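Local coordinates for protein 3-dehydroquinate dehydratase (Enterococcus faecalis, PDB 4PH6) that catalyses the cis-dehydration of 3-dehydroquinate to 3-dehydroshikimate through an imine intermediate, the third step of the chorismate pathway, at residues R216-L221 and Y248-Q254; G17-I21 and L245-L249; L161-Q165 and M194-S200. All blocks are in the same frame, centred on the assembly; numbering follows the deposited sequence.

Interaction 1: R216-L221 and Y248-Q254; sequences RVTGQL and YLKTFEQ
V217 lies against the end of the last helix of the (beta/alpha)8 barrel, meeting Y248 and L249 and, just beyond it, F252; the contact joins this helix to the loop leading into helix 219-222. V217 runs alongside the Y248 side chain, both pointing the same way, with V217 CG1 4.1 Å from Y248 CB. Its other branch turns to the phenylalanine: at chi1 -54° CG2 sits between the backbone N and the carbonyl carbon, and from there V217 CG2 approaches F252 CD2 to 3.9 Å at an oblique angle to the ring. L249 contributes a methyl, its CD2 resting 3.5 Å from V217 O. Further along, Q220 reaches across fully extended, CG anti to the backbone N (chi1 -169°). Its OE1 accepts a nearly straight hydrogen bond from Q254 N, although the modelled separation of Q254 N and Q220 OE1, 2.4 Å, is too short to be taken literally. The Q254 side chain bends back at chi2, its amide plane turned 50° from that of Q220, and carries NE2 to 3.7 Å from L221 CD1. A water donates to L249 O at 2.7 Å and makes only a weak bond to Q220 OE1. The Y248 hydroxyl belongs to the dimer interface, hydrogen-bonded to T251 of the second subunit, while the two Y248 rings stack. Chemically the contact divides in two: an apolar patch centred on V217 packs the helix against the loop, and beyond it a glutamine carbonyl appears to hold the backbone past the helix end, through a bond whose modelled length is doubtful.

Interaction 2: G17-I21 and L245-L249; sequences GNPKI and LRNYL
Apolar packing between I21 and the helix face formed by L245, R246 and L249 supplies most of this buried contact. The I21 side chain lies antiparallel to both leucines and slides past them. I21 CG2 comes within 4.1 Å of L245 CD2, and I21 CG1 within 4.0 Å of L249 CD1. The same leucine methyl also touches the backbone ahead of the strand, L249 CD1 lying 3.4 Å from P19 O. At its tip, I21 CD1 presses on the helix backbone, 3.5 Å from R246 N.

A second kind of contact sets an aliphatic chain beneath a flat cation. R246 is bent at both chi2 (79°) and chi3 (80°), which folds its guanidinium back so that one face lies over I21, with R246 NH1 3.6 Å from I21 CG1. The group is held there by salt bridges to D44 and D46, so its charge is met by carboxylates while its face rests on hydrocarbon.

The polar links are indirect or local. A water at the guanidinium edge, in its plane, accepts from R246 NH1 at 2.9 Å and donates to P19 O at 3.1 Å, bridging the two segments. K20 NZ, also bonded to R13 O, turns back to donate a hydrogen bond to N18 O, 2.8 Å away.

I21 is the second residue of strand 20-25, the first of the (beta/alpha)8 barrel, and the helix is the last, 242-251. L245 and L249 also touch T227 of the eighth strand, 226-228, so the helix covers the place where the last strand meets the first and the barrel closes.

Interaction 3: L161-Q165 and M194-S200; sequences LRQMQ and MYTHYAS
R162 lies across M194 and Y198, and its chain can be followed outward through both. CB itself does not point at the neighbouring helix, but with CG anti to the carbonyl carbon (chi1 -74°) the chain beyond it swings across, and R162 CG settles 3.5 Å from M194 SD. The next carbon, R162 CD, stands over one face of the tyrosine in a CH-pi contact, 3.8 Å from the centroid of the Y198 ring; H197 CB lies at the opposite face. A bend at chi3 then turns the end of the chain along the ring. R162 NE comes to 3.4 Å from Y198 CD2, and the guanidinium beyond it stacks flat on the aromatic face, its centre 4.2 Å from that of the Y198 ring and the planes 17° apart.

M194, bent at chi2, also touches L161, the residue before R162: L161 CB lies 3.8 Å from M194 SD. One turn further, Q165 extends its amide to the chain leaving helix 181-197. Q165 NE2 donates to Y198 O at 2.8 Å, the acceptor lying close to the amide plane, while Q165 OE1 receives S200 N at 2.7 Å from above its carbonyl plane. V201 N adds a weak bond to OE1.

L161 also packs on strands 171-176 and 203-207, so this is the joint between two successive helices on the outside of the barrel. Its chemistry grades outward from thioether and leucine carbons to a cation spread on an aromatic face. The two amide bonds fix the rotation of the glutamine end and hold the chain leaving the helix by its backbone, at Y198 O and S200 N.

How the interactions relate
From the N terminus, residues 17-21 lead into the first barrel strand, and interaction 2 joins them to 245-249, closing a loop of nearly the whole chain. Nested inside it, interaction 3 closes a loop of 28 residues between the successive helices 154-166 and 181-197. In series with it, interaction 1 closes one of 26 residues, and its partner, 248-254, overlaps the end of interaction 2 at Y248 and L249. Helix 242-251 therefore carries two contacts, centres about 6 Å apart, which touch where Q220 meets N18 and P19; together they tie the first strand, the last helix and the loop into helix 219-222. The centre of interaction 3 lies about 21 Å from that of interaction 1 and about 22 Å from that of interaction 2.

Interaction 1: R216-L221 and Y248-Q254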
loop_
_atom_site.group_PDB
_atom_site.type_symbol
_atom_site.label_atom_id
_atom_site.label_comp_id
_atom_site.label_asym_id
_atom_site.label_seq_id
_atom_site.Cartn_x
_atom_site.Cartn_y
_atom_site.Cartn_z
ATOM N N ARG A 216 -1.087 -5.971 3.817
ATOM C CA ARG A 216 -0.680 -6.333 5.163
ATOM C C ARG A 216 -0.285 -5.112 5.986
ATOM O O ARG A 216 -0.103 -5.226 7.189
ATOM C CB ARG A 216 0.476 -7.327 5.127
ATOM C CG ARG A 216 0.159 -8.626 4.400
ATOM C CD ARG A 216 1.231 -9.663 4.659
ATOM N NE ARG A 216 1.002 -10.926 3.960
ATOM C CZ ARG A 216 0.266 -11.930 4.425
ATOM N NH1 ARG A 216 -0.355 -11.829 5.595
ATOM N NH2 ARG A 216 0.135 -13.040 3.706
ATOM N N VAL A 217 -0.171 -3.944 5.347
ATOM C CA VAL A 217 0.219 -2.741 6.070
ATOM C C VAL A 217 -0.806 -1.606 5.986
ATOM O O VAL A 217 -0.638 -0.554 6.624
ATOM C CB VAL A 217 1.584 -2.224 5.569
ATOM C CG1 VAL A 217 2.626 -3.346 5.634
ATOM C CG2 VAL A 217 1.466 -1.655 4.150
ATOM N N THR A 218 -1.869 -1.832 5.214
ATOM C CA THR A 218 -2.894 -0.822 4.977
ATOM C C THR A 218 -4.139 -1.006 5.819
ATOM O O THR A 218 -5.139 -0.337 5.571
ATOM C CB THR A 218 -3.344 -0.805 3.487
ATOM O OG1 THR A 218 -3.749 -2.124 3.069
ATOM C CG2 THR A 218 -2.224 -0.326 2.612
ATOM N N GLY A 219 -4.090 -1.919 6.791
ATOM C CA GLY A 219 -5.245 -2.244 7.612
ATOM C C GLY A 219 -5.949 -1.026 8.188
ATOM O O GLY A 219 -7.172 -0.948 8.172
ATOM N N GLN A 220 -5.197 -0.059 8.694
ATOM C CA GLN A 220 -5.840 1.109 9.288
ATOM C C GLN A 220 -6.654 1.888 8.244
ATOM O O GLN A 220 -7.744 2.375 8.525
ATOM C CB GLN A 220 -4.823 2.043 9.941
ATOM C CG GLN A 220 -5.503 3.124 10.786
ATOM C CD GLN A 220 -4.566 4.200 11.288
ATOM O OE1 GLN A 220 -3.523 4.472 10.688
ATOM N NE2 GLN A 220 -4.933 4.823 12.398
ATOM N N LEU A 221 -6.129 1.989 7.037
ATOM C CA LEU A 221 -6.804 2.755 6.004
ATOM C C LEU A 221 -8.107 2.110 5.545
ATOM O O LEU A 221 -9.121 2.797 5.391
ATOM C CB LEU A 221 -5.875 2.943 4.806
ATOM C CG LEU A 221 -6.447 3.708 3.617
ATOM C CD1 LEU A 221 -6.952 5.073 4.061
ATOM C CD2 LEU A 221 -5.376 3.852 2.547
ATOM N N TYR A 248 6.300 -0.189 9.512
ATOM C CA TYR A 248 5.541 0.153 8.320
ATOM C C TYR A 248 4.142 0.629 8.673
ATOM O O TYR A 248 3.632 1.548 8.043
ATOM C CB TYR A 248 5.482 -1.030 7.359
ATOM C CG TYR A 248 6.691 -1.095 6.444
ATOM C CD1 TYR A 248 6.542 -1.320 5.080
ATOM C CD2 TYR A 248 7.978 -0.908 6.938
ATOM C CE1 TYR A 248 7.639 -1.374 4.241
ATOM C CE2 TYR A 248 9.082 -0.962 6.102
ATOM C CZ TYR A 248 8.908 -1.196 4.750
ATOM O OH TYR A 248 9.997 -1.252 3.905
ATOM N N LEU A 249 3.533 0.032 9.690
ATOM C CA LEU A 249 2.222 0.479 10.142
ATOM C C LEU A 249 2.261 1.918 10.635
ATOM O O LEU A 249 1.324 2.683 10.409
ATOM C CB LEU A 249 1.691 -0.430 11.252
ATOM C CG LEU A 249 1.255 -1.837 10.836
ATOM C CD1 LEU A 249 0.767 -2.613 12.038
ATOM C CD2 LEU A 249 0.188 -1.761 9.765
ATOM N N LYS A 250 3.339 2.287 11.315
ATOM C CA LYS A 250 3.436 3.645 11.843
ATOM C C LYS A 250 3.616 4.627 10.687
ATOM O O LYS A 250 3.016 5.700 10.696
ATOM C CB LYS A 250 4.577 3.787 12.864
ATOM C CG LYS A 250 5.712 4.703 12.443
ATOM C CD LYS A 250 6.734 4.977 13.539
ATOM C CE LYS A 250 7.689 6.101 13.145
ATOM N NZ LYS A 250 8.529 5.721 11.953
ATOM N N THR A 251 4.409 4.256 9.678
ATOM C CA THR A 251 4.602 5.127 8.518
ATOM C C THR A 251 3.259 5.409 7.839
ATOM O O THR A 251 2.958 6.551 7.497
ATOM C CB THR A 251 5.577 4.523 7.489
ATOM O OG1 THR A 251 6.909 4.531 8.013
ATOM C CG2 THR A 251 5.551 5.318 6.172
ATOM N N PHE A 252 2.445 4.378 7.640
ATOM C CA PHE A 252 1.185 4.587 6.941
ATOM C C PHE A 252 0.030 4.857 7.902
ATOM O O PHE A 252 -1.129 4.769 7.516
ATOM C CB PHE A 252 0.865 3.395 6.042
ATOM C CG PHE A 252 1.840 3.219 4.909
ATOM C CD1 PHE A 252 1.985 4.204 3.945
ATOM C CD2 PHE A 252 2.608 2.067 4.802
ATOM C CE1 PHE A 252 2.883 4.053 2.899
ATOM C CE2 PHE A 252 3.515 1.910 3.749
ATOM C CZ PHE A 252 3.648 2.903 2.799
ATOM N N GLU A 253 0.356 5.215 9.139
ATOM C CA GLU A 253 -0.656 5.523 10.142
ATOM C C GLU A 253 -1.506 6.749 9.786
ATOM O O GLU A 253 -0.981 7.760 9.312
ATOM C CB GLU A 253 0.015 5.740 11.500
ATOM C CG GLU A 253 -0.936 6.030 12.629
ATOM C CD GLU A 253 -0.214 6.221 13.945
ATOM O OE1 GLU A 253 0.939 5.753 14.054
ATOM O OE2 GLU A 253 -0.801 6.841 14.863
ATOM N N GLN A 254 -2.814 6.664 10.027
ATOM C CA GLN A 254 -3.692 7.812 9.817
ATOM C C GLN A 254 -3.829 8.649 11.083
ATOM O O GLN A 254 -4.420 9.732 11.064
ATOM C CB GLN A 254 -5.074 7.358 9.338
ATOM C CG GLN A 254 -5.047 6.377 8.169
ATOM C CD GLN A 254 -4.482 6.980 6.897
ATOM O OE1 GLN A 254 -4.452 8.200 6.731
ATOM N NE2 GLN A 254 -4.020 6.122 5.993
HETATM O O HOH W 1 -1.217 1.906 10.507
#

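Interaction 2: G17-I21 and L245-L249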
loop_
_atom_site.group_PDB
_atom_site.type_symbol
_atom_site.label_atom_id
_atom_site.label_comp_id
_atom_site.label_asym_id
_atom_site.label_seq_id
_atom_site.Cartn_x
_atom_site.Cartn_y
_atom_site.Cartn_z
ATOM N N GLY A 17 -7.563 1.932 16.558
ATOM C CA GLY A 17 -6.237 2.445 16.332
ATOM C C GLY A 17 -5.567 1.654 15.236
ATOM O O GLY A 17 -6.218 1.245 14.274
ATOM N N ASN A 18 -4.268 1.423 15.395
ATOM C CA ASN A 18 -3.497 0.658 14.430
ATOM C C ASN A 18 -3.786 -0.839 14.499
ATOM O O ASN A 18 -4.085 -1.360 15.575
ATOM C CB ASN A 18 -2.008 0.901 14.655
ATOM C CG ASN A 18 -1.578 2.274 14.213
ATOM O OD1 ASN A 18 -2.411 3.105 13.852
ATOM N ND2 ASN A 18 -0.274 2.533 14.252
ATOM N N PRO A 19 -3.685 -1.529 13.348
ATOM C CA PRO A 19 -3.828 -2.982 13.244
ATOM C C PRO A 19 -2.910 -3.708 14.213
ATOM O O PRO A 19 -1.708 -3.414 14.263
ATOM C CB PRO A 19 -3.410 -3.277 11.798
ATOM C CG PRO A 19 -3.652 -2.012 11.067
ATOM C CD PRO A 19 -3.413 -0.906 12.035
ATOM N N LYS A 20 -3.461 -4.665 14.949
ATOM C CA LYS A 20 -2.670 -5.384 15.927
ATOM C C LYS A 20 -1.878 -6.459 15.215
ATOM O O LYS A 20 -2.345 -7.033 14.226
ATOM C CB LYS A 20 -3.564 -5.970 17.022
ATOM C CG LYS A 20 -4.424 -4.908 17.714
ATOM C CD LYS A 20 -3.557 -3.762 18.244
ATOM C CE LYS A 20 -4.364 -2.690 18.987
ATOM N NZ LYS A 20 -5.223 -1.877 18.093
ATOM N N ILE A 21 -0.672 -6.713 15.705
ATOM C CA ILE A 21 0.228 -7.625 15.026
ATOM C C ILE A 21 0.203 -9.017 15.636
ATOM O O ILE A 21 0.299 -9.181 16.858
ATOM C CB ILE A 21 1.672 -7.094 15.022
ATOM C CG1 ILE A 21 1.712 -5.676 14.440
ATOM C CG2 ILE A 21 2.569 -8.012 14.245
ATOM C CD1 ILE A 21 3.117 -5.138 14.222
ATOM N N LEU A 245 6.970 -4.712 10.245
ATOM C CA LEU A 245 5.536 -4.529 10.174
ATOM C C LEU A 245 5.071 -3.362 11.045
ATOM O O LEU A 245 4.337 -2.481 10.591
ATOM C CB LEU A 245 4.843 -5.820 10.598
ATOM C CG LEU A 245 3.502 -6.137 9.967
ATOM C CD1 LEU A 245 3.523 -5.837 8.454
ATOM C CD2 LEU A 245 3.167 -7.604 10.243
ATOM N N ARG A 246 5.506 -3.365 12.300
ATOM C CA ARG A 246 5.194 -2.273 13.210
ATOM C C ARG A 246 5.679 -0.946 12.632
ATOM O O ARG A 246 4.938 0.034 12.625
ATOM C CB ARG A 246 5.817 -2.510 14.583
ATOM C CG ARG A 246 5.366 -1.502 15.619
ATOM C CD ARG A 246 3.985 -1.834 16.155
ATOM N NE ARG A 246 4.045 -2.890 17.161
ATOM C CZ ARG A 246 2.985 -3.541 17.628
ATOM N NH1 ARG A 246 1.779 -3.255 17.169
ATOM N NH2 ARG A 246 3.134 -4.485 18.546
ATOM N N ASN A 247 6.918 -0.925 12.140
ATOM C CA ASN A 247 7.492 0.286 11.565
ATOM C C ASN A 247 6.670 0.752 10.371
ATOM O O ASN A 247 6.370 1.936 10.235
ATOM C CB ASN A 247 8.945 0.064 11.125
ATOM C CG ASN A 247 9.939 0.160 12.270
ATOM O OD1 ASN A 247 9.612 0.591 13.378
ATOM N ND2 ASN A 247 11.182 -0.228 11.992
ATOM N N TYR A 248 6.300 -0.189 9.512
ATOM C CA TYR A 248 5.541 0.153 8.320
ATOM C C TYR A 248 4.142 0.629 8.673
ATOM O O TYR A 248 3.632 1.548 8.043
ATOM C CB TYR A 248 5.482 -1.030 7.359
ATOM C CG TYR A 248 6.691 -1.095 6.444
ATOM C CD1 TYR A 248 6.542 -1.320 5.080
ATOM C CD2 TYR A 248 7.978 -0.908 6.938
ATOM C CE1 TYR A 248 7.639 -1.374 4.241
ATOM C CE2 TYR A 248 9.082 -0.962 6.102
ATOM C CZ TYR A 248 8.908 -1.196 4.750
ATOM O OH TYR A 248 9.997 -1.252 3.905
ATOM N N LEU A 249 3.533 0.032 9.690
ATOM C CA LEU A 249 2.222 0.479 10.142
ATOM C C LEU A 249 2.261 1.918 10.635
ATOM O O LEU A 249 1.324 2.683 10.409
ATOM C CB LEU A 249 1.691 -0.430 11.252
ATOM C CG LEU A 249 1.255 -1.837 10.836
ATOM C CD1 LEU A 249 0.767 -2.613 12.038
ATOM C CD2 LEU A 249 0.188 -1.761 9.765
HETATM O O HOH W 2 0.307 -1.360 15.501
#

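Interaction 3: L161-Q165 and M194-S200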
loop_
_atom_site.group_PDB
_atom_site.type_symbol
_atom_site.label_atom_id
_atom_site.label_comp_id
_atom_site.label_asym_id
_atom_site.label_seq_id
_atom_site.Cartn_x
_atom_site.Cartn_y
_atom_site.Cartn_z
ATOM N N LEU A 161 -17.603 -12.411 4.211
ATOM C CA LEU A 161 -17.342 -11.696 5.451
ATOM C C LEU A 161 -18.669 -11.445 6.168
ATOM O O LEU A 161 -18.749 -11.524 7.393
ATOM C CB LEU A 161 -16.595 -10.378 5.186
ATOM C CG LEU A 161 -15.128 -10.547 4.776
ATOM C CD1 LEU A 161 -14.537 -9.240 4.264
ATOM C CD2 LEU A 161 -14.279 -11.116 5.928
ATOM N N ARG A 162 -19.711 -11.159 5.402
ATOM C CA ARG A 162 -21.014 -10.887 5.996
ATOM C C ARG A 162 -21.644 -12.143 6.594
ATOM O O ARG A 162 -22.355 -12.053 7.590
ATOM C CB ARG A 162 -21.973 -10.282 4.962
ATOM C CG ARG A 162 -21.694 -8.824 4.598
ATOM C CD ARG A 162 -22.720 -8.344 3.603
ATOM N NE ARG A 162 -24.033 -8.224 4.227
ATOM C CZ ARG A 162 -25.170 -8.153 3.554
ATOM N NH1 ARG A 162 -25.165 -8.228 2.226
ATOM N NH2 ARG A 162 -26.307 -8.033 4.214
ATOM N N GLN A 163 -21.391 -13.303 5.990
ATOM C CA GLN A 163 -21.941 -14.559 6.510
ATOM C C GLN A 163 -21.269 -14.954 7.835
ATOM O O GLN A 163 -21.917 -15.524 8.708
ATOM C CB GLN A 163 -21.802 -15.695 5.482
ATOM C CG GLN A 163 -22.615 -15.514 4.174
ATOM C CD GLN A 163 -23.975 -16.225 4.204
ATOM O OE1 GLN A 163 -24.315 -16.905 5.198
ATOM N NE2 GLN A 163 -24.761 -16.074 3.118
ATOM N N MET A 164 -19.977 -14.651 7.982
ATOM C CA MET A 164 -19.280 -14.908 9.234
ATOM C C MET A 164 -19.870 -14.086 10.367
ATOM O O MET A 164 -20.097 -14.601 11.459
ATOM C CB MET A 164 -17.788 -14.593 9.108
ATOM C CG MET A 164 -17.071 -15.396 8.039
ATOM S SD MET A 164 -15.344 -14.900 7.887
ATOM C CE MET A 164 -15.012 -15.340 6.185
ATOM N N GLN A 165 -20.100 -12.803 10.099
ATOM C CA GLN A 165 -20.697 -11.921 11.084
ATOM C C GLN A 165 -22.094 -12.451 11.466
ATOM O O GLN A 165 -22.460 -12.451 12.645
ATOM C CB GLN A 165 -20.762 -10.474 10.556
ATOM C CG GLN A 165 -21.231 -9.407 11.578
ATOM C CD GLN A 165 -21.162 -7.978 11.025
ATOM O OE1 GLN A 165 -20.155 -7.289 11.174
ATOM N NE2 GLN A 165 -22.225 -7.543 10.369
ATOM N N MET A 194 -17.016 -3.699 2.998
ATOM C CA MET A 194 -17.471 -4.435 4.183
ATOM C C MET A 194 -17.387 -3.580 5.439
ATOM O O MET A 194 -18.355 -3.463 6.201
ATOM C CB MET A 194 -16.651 -5.718 4.390
ATOM C CG MET A 194 -17.042 -6.510 5.640
ATOM S SD MET A 194 -18.705 -7.223 5.512
ATOM C CE MET A 194 -19.022 -7.686 7.211
ATOM N N TYR A 195 -16.227 -2.980 5.647
ATOM C CA TYR A 195 -15.958 -2.200 6.845
ATOM C C TYR A 195 -16.852 -0.973 6.950
ATOM O O TYR A 195 -17.332 -0.638 8.030
ATOM C CB TYR A 195 -14.489 -1.773 6.866
ATOM C CG TYR A 195 -14.110 -0.897 8.036
ATOM C CD1 TYR A 195 -13.733 -1.448 9.259
ATOM C CD2 TYR A 195 -14.123 0.484 7.918
ATOM C CE1 TYR A 195 -13.377 -0.647 10.319
ATOM C CE2 TYR A 195 -13.777 1.297 8.982
ATOM C CZ TYR A 195 -13.403 0.728 10.175
ATOM O OH TYR A 195 -13.052 1.548 11.221
ATOM N N THR A 196 -17.079 -0.289 5.833
ATOM C CA THR A 196 -17.823 0.956 5.912
ATOM C C THR A 196 -19.336 0.698 6.009
ATOM O O THR A 196 -20.053 1.447 6.665
ATOM C CB THR A 196 -17.516 1.886 4.702
ATOM O OG1 THR A 196 -17.872 1.240 3.477
ATOM C CG2 THR A 196 -16.034 2.231 4.654
ATOM N N HIS A 197 -19.812 -0.385 5.399
ATOM C CA HIS A 197 -21.244 -0.550 5.201
ATOM C C HIS A 197 -21.947 -1.684 5.973
ATOM O O HIS A 197 -23.145 -1.595 6.213
ATOM C CB HIS A 197 -21.508 -0.717 3.702
ATOM C CG HIS A 197 -21.339 0.546 2.925
ATOM N ND1 HIS A 197 -20.358 0.710 1.963
ATOM C CD2 HIS A 197 -22.006 1.726 2.975
ATOM C CE1 HIS A 197 -20.439 1.924 1.454
ATOM N NE2 HIS A 197 -21.431 2.564 2.054
ATOM N N TYR A 198 -21.232 -2.735 6.368
ATOM C CA TYR A 198 -21.898 -3.918 6.939
ATOM C C TYR A 198 -21.333 -4.404 8.279
ATOM O O TYR A 198 -21.993 -5.126 9.025
ATOM C CB TYR A 198 -21.829 -5.088 5.951
ATOM C CG TYR A 198 -22.410 -4.822 4.577
ATOM C CD1 TYR A 198 -21.585 -4.552 3.491
ATOM C CD2 TYR A 198 -23.782 -4.857 4.363
ATOM C CE1 TYR A 198 -22.115 -4.315 2.231
ATOM C CE2 TYR A 198 -24.319 -4.623 3.108
ATOM C CZ TYR A 198 -23.481 -4.354 2.048
ATOM O OH TYR A 198 -24.015 -4.129 0.805
ATOM N N ALA A 199 -20.091 -4.041 8.558
ATOM C CA ALA A 199 -19.371 -4.572 9.702
ATOM C C ALA A 199 -19.768 -3.894 11.017
ATOM O O ALA A 199 -19.770 -2.671 11.120
ATOM C CB ALA A 199 -17.859 -4.429 9.460
ATOM N N SER A 200 -20.112 -4.685 12.021
ATOM C CA SER A 200 -20.275 -4.122 13.360
ATOM C C SER A 200 -19.414 -4.919 14.323
ATOM O O SER A 200 -19.472 -4.720 15.534
ATOM C CB SER A 200 -21.747 -4.110 13.807
ATOM O OG SER A 200 -22.248 -5.417 13.971
#